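Local coordinates for surface layer protein (Geobacillus stearothermophilus, PDB 4UJ8) that probably self-assembles into the crystalline surface layer that coats the bacterial cell, this piece being domains 6 and 7, which bind calcium ions, at residues K15-G20 and Q36-A41; T117-T122 and I151-G156; A213-L218 and A232-A237. All coordinates share one frame; numbering follows the deposited sequence.

Interaction 1: K15-G20 and Q36-A41. With CA (calcium ion), chain E.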
loop_
_atom_site.group_PDB
_atom_site.type_symbol
_atom_site.label_atom_id
_atom_site.label_comp_id
_atom_site.label_asym_id
_atom_site.label_seq_id
_atom_site.Cartn_x
_atom_site.Cartn_y
_atom_site.Cartn_z
ATOM N N LYS A 15 9.581 8.831 24.676
ATOM C CA LYS A 15 9.969 9.758 23.620
ATOM C C LYS A 15 9.949 9.095 22.246
ATOM O O LYS A 15 10.577 8.053 22.042
ATOM C CB LYS A 15 11.360 10.305 23.909
ATOM C CG LYS A 15 11.992 11.106 22.797
ATOM C CD LYS A 15 11.556 12.559 22.838
ATOM C CE LYS A 15 12.406 13.411 21.899
ATOM N NZ LYS A 15 11.766 14.725 21.603
ATOM N N VAL A 16 9.234 9.709 21.311
ATOM C CA VAL A 16 9.239 9.281 19.911
ATOM C C VAL A 16 10.324 10.062 19.175
ATOM O O VAL A 16 10.268 11.287 19.152
ATOM C CB VAL A 16 7.868 9.523 19.245
ATOM C CG1 VAL A 16 7.909 9.169 17.755
ATOM C CG2 VAL A 16 6.768 8.756 19.986
ATOM N N LEU A 17 11.303 9.367 18.589
ATOM C CA LEU A 17 12.455 10.037 17.985
ATOM C C LEU A 17 12.166 10.438 16.547
ATOM O O LEU A 17 12.761 11.380 16.029
ATOM C CB LEU A 17 13.703 9.152 18.011
ATOM C CG LEU A 17 14.221 8.665 19.371
ATOM C CD1 LEU A 17 15.448 7.796 19.197
ATOM C CD2 LEU A 17 14.526 9.842 20.308
ATOM N N ASP A 18 11.266 9.692 15.913
ATOM C CA ASP A 18 10.930 9.915 14.505
ATOM C C ASP A 18 9.544 10.544 14.355
ATOM O O ASP A 18 9.158 11.424 15.140
ATOM C CB ASP A 18 11.016 8.586 13.740
ATOM C CG ASP A 18 9.996 7.571 14.213
ATOM O OD1 ASP A 18 9.926 7.319 15.434
ATOM O OD2 ASP A 18 9.242 7.052 13.365
ATOM N N ASP A 19 8.788 10.114 13.348
ATOM C CA ASP A 19 7.455 10.676 13.122
ATOM C C ASP A 19 6.321 9.865 13.754
ATOM O O ASP A 19 5.159 10.282 13.714
ATOM C CB ASP A 19 7.201 10.839 11.621
ATOM C CG ASP A 19 7.062 9.504 10.884
ATOM O OD1 ASP A 19 7.393 8.440 11.449
ATOM O OD2 ASP A 19 6.629 9.523 9.714
ATOM N N GLY A 20 6.650 8.713 14.333
ATOM C CA GLY A 20 5.649 7.888 14.986
ATOM C C GLY A 20 4.787 7.090 14.029
ATOM O O GLY A 20 3.795 6.473 14.435
ATOM N N GLN A 36 10.890 4.784 16.432
ATOM C CA GLN A 36 12.017 4.631 17.347
ATOM C C GLN A 36 11.704 5.319 18.668
ATOM O O GLN A 36 11.362 6.504 18.682
ATOM C CB GLN A 36 13.272 5.210 16.718
ATOM C CG GLN A 36 13.560 4.626 15.332
ATOM C CD GLN A 36 14.296 5.608 14.454
ATOM O OE1 GLN A 36 15.174 6.330 14.926
ATOM N NE2 GLN A 36 13.922 5.668 13.174
ATOM N N LEU A 37 11.824 4.569 19.764
ATOM C CA LEU A 37 11.426 5.042 21.092
ATOM C C LEU A 37 12.585 5.057 22.058
ATOM O O LEU A 37 13.443 4.174 22.038
ATOM C CB LEU A 37 10.302 4.169 21.665
ATOM C CG LEU A 37 9.032 4.045 20.826
ATOM C CD1 LEU A 37 8.070 3.027 21.426
ATOM C CD2 LEU A 37 8.354 5.398 20.656
ATOM N N LYS A 38 12.611 6.091 22.896
ATOM C CA LYS A 38 13.470 6.119 24.084
ATOM C C LYS A 38 12.582 6.241 25.312
ATOM O O LYS A 38 11.480 6.770 25.231
ATOM C CB LYS A 38 14.461 7.285 24.041
ATOM C CG LYS A 38 15.456 7.231 22.904
ATOM C CD LYS A 38 16.413 6.105 23.104
ATOM C CE LYS A 38 17.354 6.415 24.238
ATOM N NZ LYS A 38 18.549 5.536 24.244
ATOM N N VAL A 39 13.039 5.718 26.448
ATOM C CA VAL A 39 12.314 5.898 27.693
ATOM C C VAL A 39 13.262 6.469 28.744
ATOM O O VAL A 39 14.255 5.840 29.110
ATOM C CB VAL A 39 11.700 4.583 28.220
ATOM C CG1 VAL A 39 10.847 4.859 29.451
ATOM C CG2 VAL A 39 10.838 3.932 27.146
ATOM N N TYR A 40 12.951 7.670 29.218
ATOM C CA TYR A 40 13.822 8.365 30.145
ATOM C C TYR A 40 13.167 8.529 31.516
ATOM O O TYR A 40 11.938 8.660 31.635
ATOM C CB TYR A 40 14.216 9.740 29.578
ATOM C CG TYR A 40 15.136 9.711 28.360
ATOM C CD1 TYR A 40 16.434 9.233 28.449
ATOM C CD2 TYR A 40 14.706 10.204 27.126
ATOM C CE1 TYR A 40 17.284 9.221 27.344
ATOM C CE2 TYR A 40 15.545 10.188 26.017
ATOM C CZ TYR A 40 16.832 9.709 26.136
ATOM O OH TYR A 40 17.677 9.705 25.040
ATOM N N ALA A 41 13.997 8.471 32.548
ATOM C CA ALA A 41 13.589 8.886 33.876
ATOM C C ALA A 41 14.155 10.287 34.104
ATOM O O ALA A 41 15.352 10.502 33.895
ATOM C CB ALA A 41 14.095 7.921 34.916
HETATM CA CA CA E . 8.739 6.538 11.136
HETATM O O HOH W 1 10.984 5.698 10.485
HETATM O O HOH W 2 10.048 8.502 10.213
#

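Interaction 2: T117-T122 and I151-G156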
loop_
_atom_site.group_PDB
_atom_site.type_symbol
_atom_site.label_atom_id
_atom_site.label_comp_id
_atom_site.label_asym_id
_atom_site.label_seq_id
_atom_site.Cartn_x
_atom_site.Cartn_y
_atom_site.Cartn_z
ATOM N N THR A 117 1.353 4.911 1.791
ATOM C CA THR A 117 1.316 6.007 0.823
ATOM C C THR A 117 1.470 5.525 -0.622
ATOM O O THR A 117 1.726 6.324 -1.519
ATOM C CB THR A 117 2.399 7.070 1.125
ATOM O OG1 THR A 117 3.713 6.484 1.099
ATOM C CG2 THR A 117 2.135 7.709 2.493
ATOM N N THR A 118 1.308 4.225 -0.841
ATOM C CA THR A 118 1.369 3.666 -2.191
ATOM C C THR A 118 0.444 4.434 -3.139
ATOM O O THR A 118 -0.677 4.796 -2.772
ATOM C CB THR A 118 0.991 2.164 -2.192
ATOM O OG1 THR A 118 1.909 1.449 -1.364
ATOM C CG2 THR A 118 1.033 1.562 -3.618
ATOM N N LEU A 119 0.932 4.717 -4.342
ATOM C CA LEU A 119 0.076 5.261 -5.390
ATOM C C LEU A 119 -0.987 4.230 -5.757
ATOM O O LEU A 119 -0.672 3.085 -6.068
ATOM C CB LEU A 119 0.901 5.665 -6.610
ATOM C CG LEU A 119 1.823 6.870 -6.395
ATOM C CD1 LEU A 119 2.455 7.340 -7.709
ATOM C CD2 LEU A 119 1.073 8.017 -5.702
ATOM N N LYS A 120 -2.244 4.660 -5.720
ATOM C CA LYS A 120 -3.401 3.777 -5.863
ATOM C C LYS A 120 -4.318 4.270 -6.983
ATOM O O LYS A 120 -4.659 5.447 -7.017
ATOM C CB LYS A 120 -4.157 3.730 -4.533
ATOM C CG LYS A 120 -5.122 2.582 -4.336
ATOM C CD LYS A 120 -5.788 2.720 -2.961
ATOM C CE LYS A 120 -6.769 1.592 -2.674
ATOM N NZ LYS A 120 -7.330 1.695 -1.292
ATOM N N ALA A 121 -4.703 3.384 -7.905
ATOM C CA ALA A 121 -5.625 3.762 -8.980
ATOM C C ALA A 121 -6.918 4.290 -8.372
ATOM O O ALA A 121 -7.581 3.578 -7.622
ATOM C CB ALA A 121 -5.898 2.572 -9.892
ATOM N N THR A 122 -7.256 5.539 -8.684
ATOM C CA THR A 122 -8.396 6.201 -8.047
ATOM C C THR A 122 -9.467 6.639 -9.038
ATOM O O THR A 122 -10.657 6.612 -8.728
ATOM C CB THR A 122 -7.918 7.411 -7.231
ATOM O OG1 THR A 122 -6.969 6.965 -6.259
ATOM C CG2 THR A 122 -9.089 8.086 -6.518
ATOM N N ILE A 151 -5.912 6.441 -16.401
ATOM C CA ILE A 151 -5.926 6.070 -14.996
ATOM C C ILE A 151 -5.197 7.159 -14.217
ATOM O O ILE A 151 -4.089 7.549 -14.594
ATOM C CB ILE A 151 -5.258 4.697 -14.752
ATOM C CG1 ILE A 151 -5.929 3.610 -15.599
ATOM C CG2 ILE A 151 -5.315 4.312 -13.270
ATOM C CD1 ILE A 151 -5.329 2.227 -15.435
ATOM N N LYS A 152 -5.843 7.676 -13.172
ATOM C CA LYS A 152 -5.228 8.654 -12.261
ATOM C C LYS A 152 -5.074 8.067 -10.864
ATOM O O LYS A 152 -5.946 7.322 -10.402
ATOM C CB LYS A 152 -6.069 9.930 -12.149
ATOM C CG LYS A 152 -6.504 10.581 -13.453
ATOM C CD LYS A 152 -5.339 11.078 -14.278
ATOM C CE LYS A 152 -5.824 12.121 -15.280
ATOM N NZ LYS A 152 -5.082 12.073 -16.570
ATOM N N ASP A 153 -3.988 8.422 -10.175
ATOM C CA ASP A 153 -3.815 8.006 -8.781
ATOM C C ASP A 153 -4.560 8.953 -7.834
ATOM O O ASP A 153 -5.279 9.844 -8.286
ATOM C CB ASP A 153 -2.325 7.922 -8.407
ATOM C CG ASP A 153 -1.580 9.255 -8.553
ATOM O OD1 ASP A 153 -2.204 10.334 -8.475
ATOM O OD2 ASP A 153 -0.344 9.213 -8.736
ATOM N N GLN A 154 -4.381 8.760 -6.531
ATOM C CA GLN A 154 -5.072 9.583 -5.531
ATOM C C GLN A 154 -4.641 11.054 -5.569
ATOM O O GLN A 154 -5.345 11.936 -5.057
ATOM C CB GLN A 154 -4.849 9.019 -4.127
ATOM C CG GLN A 154 -3.413 9.068 -3.653
ATOM C CD GLN A 154 -2.692 7.749 -3.826
ATOM O OE1 GLN A 154 -2.681 7.169 -4.915
ATOM N NE2 GLN A 154 -2.089 7.261 -2.748
ATOM N N ASN A 155 -3.489 11.324 -6.170
ATOM C CA ASN A 155 -3.037 12.703 -6.330
ATOM C C ASN A 155 -3.550 13.322 -7.626
ATOM O O ASN A 155 -3.283 14.492 -7.922
ATOM C CB ASN A 155 -1.511 12.770 -6.292
ATOM C CG ASN A 155 -0.937 12.279 -4.973
ATOM O OD1 ASN A 155 -1.497 12.522 -3.897
ATOM N ND2 ASN A 155 0.179 11.573 -5.050
ATOM N N GLY A 156 -4.274 12.525 -8.409
ATOM C CA GLY A 156 -4.822 12.991 -9.670
ATOM C C GLY A 156 -3.810 12.953 -10.800
ATOM O O GLY A 156 -4.029 13.532 -11.867
#

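Interaction 3: A213-L218 and A232-A237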
loop_
_atom_site.group_PDB
_atom_site.type_symbol
_atom_site.label_atom_id
_atom_site.label_comp_id
_atom_site.label_asym_id
_atom_site.label_seq_id
_atom_site.Cartn_x
_atom_site.Cartn_y
_atom_site.Cartn_z
ATOM N N ALA A 213 -14.439 -12.644 -36.204
ATOM C CA ALA A 213 -14.692 -11.255 -36.562
ATOM C C ALA A 213 -16.046 -10.814 -36.037
ATOM O O ALA A 213 -16.992 -11.594 -36.024
ATOM C CB ALA A 213 -14.625 -11.064 -38.070
ATOM N N GLY A 214 -16.135 -9.566 -35.593
ATOM C CA GLY A 214 -17.396 -9.043 -35.106
ATOM C C GLY A 214 -17.254 -7.810 -34.245
ATOM O O GLY A 214 -16.188 -7.202 -34.168
ATOM N N THR A 215 -18.350 -7.441 -33.595
ATOM C CA THR A 215 -18.383 -6.235 -32.792
ATOM C C THR A 215 -19.050 -6.551 -31.480
ATOM O O THR A 215 -20.132 -7.141 -31.456
ATOM C CB THR A 215 -19.128 -5.097 -33.518
ATOM O OG1 THR A 215 -18.423 -4.776 -34.724
ATOM C CG2 THR A 215 -19.212 -3.852 -32.639
ATOM N N VAL A 216 -18.396 -6.174 -30.387
ATOM C CA VAL A 216 -18.938 -6.406 -29.058
ATOM C C VAL A 216 -18.840 -5.155 -28.217
ATOM O O VAL A 216 -18.089 -4.239 -28.533
ATOM C CB VAL A 216 -18.200 -7.534 -28.311
ATOM C CG1 VAL A 216 -18.461 -8.869 -28.954
ATOM C CG2 VAL A 216 -16.697 -7.255 -28.246
ATOM N N THR A 217 -19.608 -5.134 -27.135
ATOM C CA THR A 217 -19.442 -4.127 -26.103
ATOM C C THR A 217 -18.761 -4.798 -24.940
ATOM O O THR A 217 -19.239 -5.820 -24.455
ATOM C CB THR A 217 -20.781 -3.540 -25.650
ATOM O OG1 THR A 217 -21.380 -2.861 -26.756
ATOM C CG2 THR A 217 -20.583 -2.564 -24.493
ATOM N N LEU A 218 -17.623 -4.246 -24.517
ATOM C CA LEU A 218 -16.942 -4.712 -23.325
ATOM C C LEU A 218 -17.251 -3.764 -22.176
ATOM O O LEU A 218 -17.045 -2.555 -22.289
ATOM C CB LEU A 218 -15.429 -4.797 -23.555
ATOM C CG LEU A 218 -14.952 -5.812 -24.600
ATOM C CD1 LEU A 218 -13.428 -5.935 -24.586
ATOM C CD2 LEU A 218 -15.585 -7.173 -24.361
ATOM N N ALA A 232 -18.205 1.121 -20.388
ATOM C CA ALA A 232 -18.490 0.301 -21.562
ATOM C C ALA A 232 -17.758 0.832 -22.785
ATOM O O ALA A 232 -17.852 2.015 -23.126
ATOM C CB ALA A 232 -19.997 0.253 -21.835
ATOM N N ILE A 233 -17.041 -0.063 -23.450
ATOM C CA ILE A 233 -16.346 0.257 -24.685
ATOM C C ILE A 233 -16.738 -0.743 -25.779
ATOM O O ILE A 233 -16.661 -1.958 -25.582
ATOM C CB ILE A 233 -14.821 0.235 -24.488
ATOM C CG1 ILE A 233 -14.412 1.247 -23.411
ATOM C CG2 ILE A 233 -14.113 0.532 -25.803
ATOM C CD1 ILE A 233 -12.991 1.054 -22.872
ATOM N N THR A 234 -17.173 -0.215 -26.918
ATOM C CA THR A 234 -17.479 -1.035 -28.083
ATOM C C THR A 234 -16.187 -1.356 -28.825
ATOM O O THR A 234 -15.380 -0.463 -29.084
ATOM C CB THR A 234 -18.460 -0.327 -29.034
ATOM O OG1 THR A 234 -19.673 -0.019 -28.331
ATOM C CG2 THR A 234 -18.779 -1.210 -30.239
ATOM N N VAL A 235 -15.994 -2.628 -29.157
ATOM C CA VAL A 235 -14.792 -3.065 -29.854
ATOM C C VAL A 235 -15.175 -3.661 -31.198
ATOM O O VAL A 235 -15.926 -4.628 -31.244
ATOM C CB VAL A 235 -14.005 -4.121 -29.052
ATOM C CG1 VAL A 235 -12.761 -4.558 -29.833
ATOM C CG2 VAL A 235 -13.612 -3.587 -27.660
ATOM N N LYS A 236 -14.662 -3.099 -32.285
ATOM C CA LYS A 236 -14.846 -3.744 -33.579
ATOM C C LYS A 236 -13.622 -4.549 -33.985
ATOM O O LYS A 236 -12.510 -4.028 -34.048
ATOM C CB LYS A 236 -15.163 -2.731 -34.671
ATOM C CG LYS A 236 -15.353 -3.402 -36.023
ATOM C CD LYS A 236 -15.893 -2.459 -37.072
ATOM C CE LYS A 236 -16.306 -3.228 -38.315
ATOM N NZ LYS A 236 -16.842 -2.310 -39.370
ATOM N N ALA A 237 -13.847 -5.826 -34.267
ATOM C CA ALA A 237 -12.791 -6.712 -34.726
ATOM C C ALA A 237 -13.116 -7.136 -36.154
ATOM O O ALA A 237 -13.784 -8.142 -36.370
ATOM C CB ALA A 237 -12.656 -7.921 -33.797
#

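Interaction 1: K15-G20 and Q36-A41
Lys15 and Lys38 face each other as an antiparallel hydrogen-bonded pair, Lys15 N to Lys38 O at 2.9 Å and Lys38 N to Lys15 O at 3.0 Å, and Val16 with Leu37 form the non-hydrogen-bonded pair that follows. One more backbone bond, Leu17 N to Gln36 O, continues past the last strand residue. There a side chain takes over: Gln36 N reaches Asp18 OD1 at 2.9 Å, nearly straight at 171° but from above the carboxylate plane, 57° out of it. The other oxygen, Asp18 OD2, binds calcium at 2.3 Å; a short side chain with two oxygens can serve both partners at once. With CG between the backbone N and the carbonyl carbon (chi1 64°), the carboxylate lies between Gln36 N and the metal. Asp19 OD1 is a second ligand, at 2.4 Å from the calcium ion.

On one face Val16 CG2 lies beside Leu37 CD2 at 3.8 Å, the two branched side chains pointing the same way. Beyond the strand, both methyls of Leu17 rest against CG of Lys38, CD1 at 3.7 Å, while the ammonium of this buried lysine forms salt bridges with Asp51 and Asp80.

The backbone oxygens of Lys21 and Asp34, OD1 of Asn32 and two waters complete the calcium site, which lies at the end of an antiparallel strand pair in a bacterial Ig-like (BIG2) beta domain.

Interaction 2: T117-T122 and I151-G156
Gln154 has its CG between backbone N and carbonyl carbon (chi1 65°) and its chain bent at chi2 (-99°), which folds the amide back onto the backbone of Thr118 and Lys120. There both ends of the amide are used. NE2 gives a nearly straight bond to Thr118 O at 2.8 Å, with the acceptor in the plane of the amide, and OE1 takes Lys120 N on a lone pair at 2.7 Å. A donor and an acceptor two residues apart on an extended chain suit glutamine, and the two bonds together fix the rotation of its amide.

Further along, Thr122 N bonds to Lys152 O at 2.8 Å. Thr122 OG1, lying beside its own backbone N, donates to Lys120 O at 2.9 Å from above the carbonyl plane, and its CB packs over the carbonyl oxygens of Lys152 and Asp153. Replacing Thr122 with an alanine removes OG1 and would probably leave Lys120 O without this donor and the loop freer to turn.

Asp153 to Gly156 form a type I beta turn, closed by Gly156 N to Asp153 O; it meets the loop that leaves strand 105-115 and enters the next domain through strand 123-126. Glycine suits the last position, where phi is positive. Asp153 OD1 accepts a hydrogen bond from Asn157 N and a weak one from Asn155 N.

Leu119 spreads its two methyls against the turn, in contacts of shape rather than of polarity: Leu119 CD1 is 3.5 Å from Asp153 OD2, and Leu119 CD2 is 3.7 Å from Asn155 ND2. On the buried side, small Ala121 sets CB 3.8 Å from Ile151 CG2, with helix 170-178 against both residues.

Interaction 3: A213-L218 and A232-A237
Leu218 leads into the apolar face of this strand pair: its CB passes 3.7 Å from Ile233 O, its CG comes 4.0 Å from Val235 CG2, and one of its two end methyls, CD1, meets the same valine methyl at 3.9 Å. With CG anti to the carbonyl carbon (chi1 -64°), the chain runs obliquely across Val235, whose CG2 branch does the touching. Residues Ser184 and Ile182 of strand 179-184 lie against Leu218 as well, so a long branched side chain suits this buried place.

Strands 214-222 and 231-237 are the two arms of an antiparallel beta hairpin, at the centre of a mixed four-stranded sheet with 130-132 beside one arm and 179-184 beside the other. Gly214 with Ala237, Val216 with Val235 and Leu218 with Ile233 are hydrogen-bonded pairs, each joined by two backbone bonds; Val235 N to Val216 O measures 2.7 Å at 170°. Between them stand the non-hydrogen-bonded pairs Thr215 with Lys236 and Thr217 with Thr234.

Threonines, beta-branched and tolerant of water, suit the opposite, more open face. The side chains of Thr215 and Thr234 cross at a slant, CG2 to CG2 3.6 Å, and Thr215 OG1 lies 3.6 Å from Lys236 CG, near the base of the extended lysine, which it also crosses aslant. Gly214 adopts backbone angles at which a CB would press on the carbonyl oxygen of Ala213, and across from it Ala237 CB stays 3.6 Å from Gly214 O.

In the fold
From the N terminus, interaction 1 comes first: strand 11-16 leads through a calcium-binding segment that includes strand 21-23 and returns as strand 34-42, closing a short loop inside the first domain. The chain completes that domain and leaves by strand 105-115. Interaction 2 closes a longer loop that holds strands 123-126 and 130-132 and helix 142-147, tying the interdomain linker to the second domain; Thr117 reaches Asp23 of a calcium site in the first. Interaction 3 closes the hairpin near the C terminus, where strand 130-132 pairs with strand 231-237. The three stand in series, none nested or crossed, with interactions 1 and 3 about 60 Å apart between centres, on opposite sides of the chain's centre.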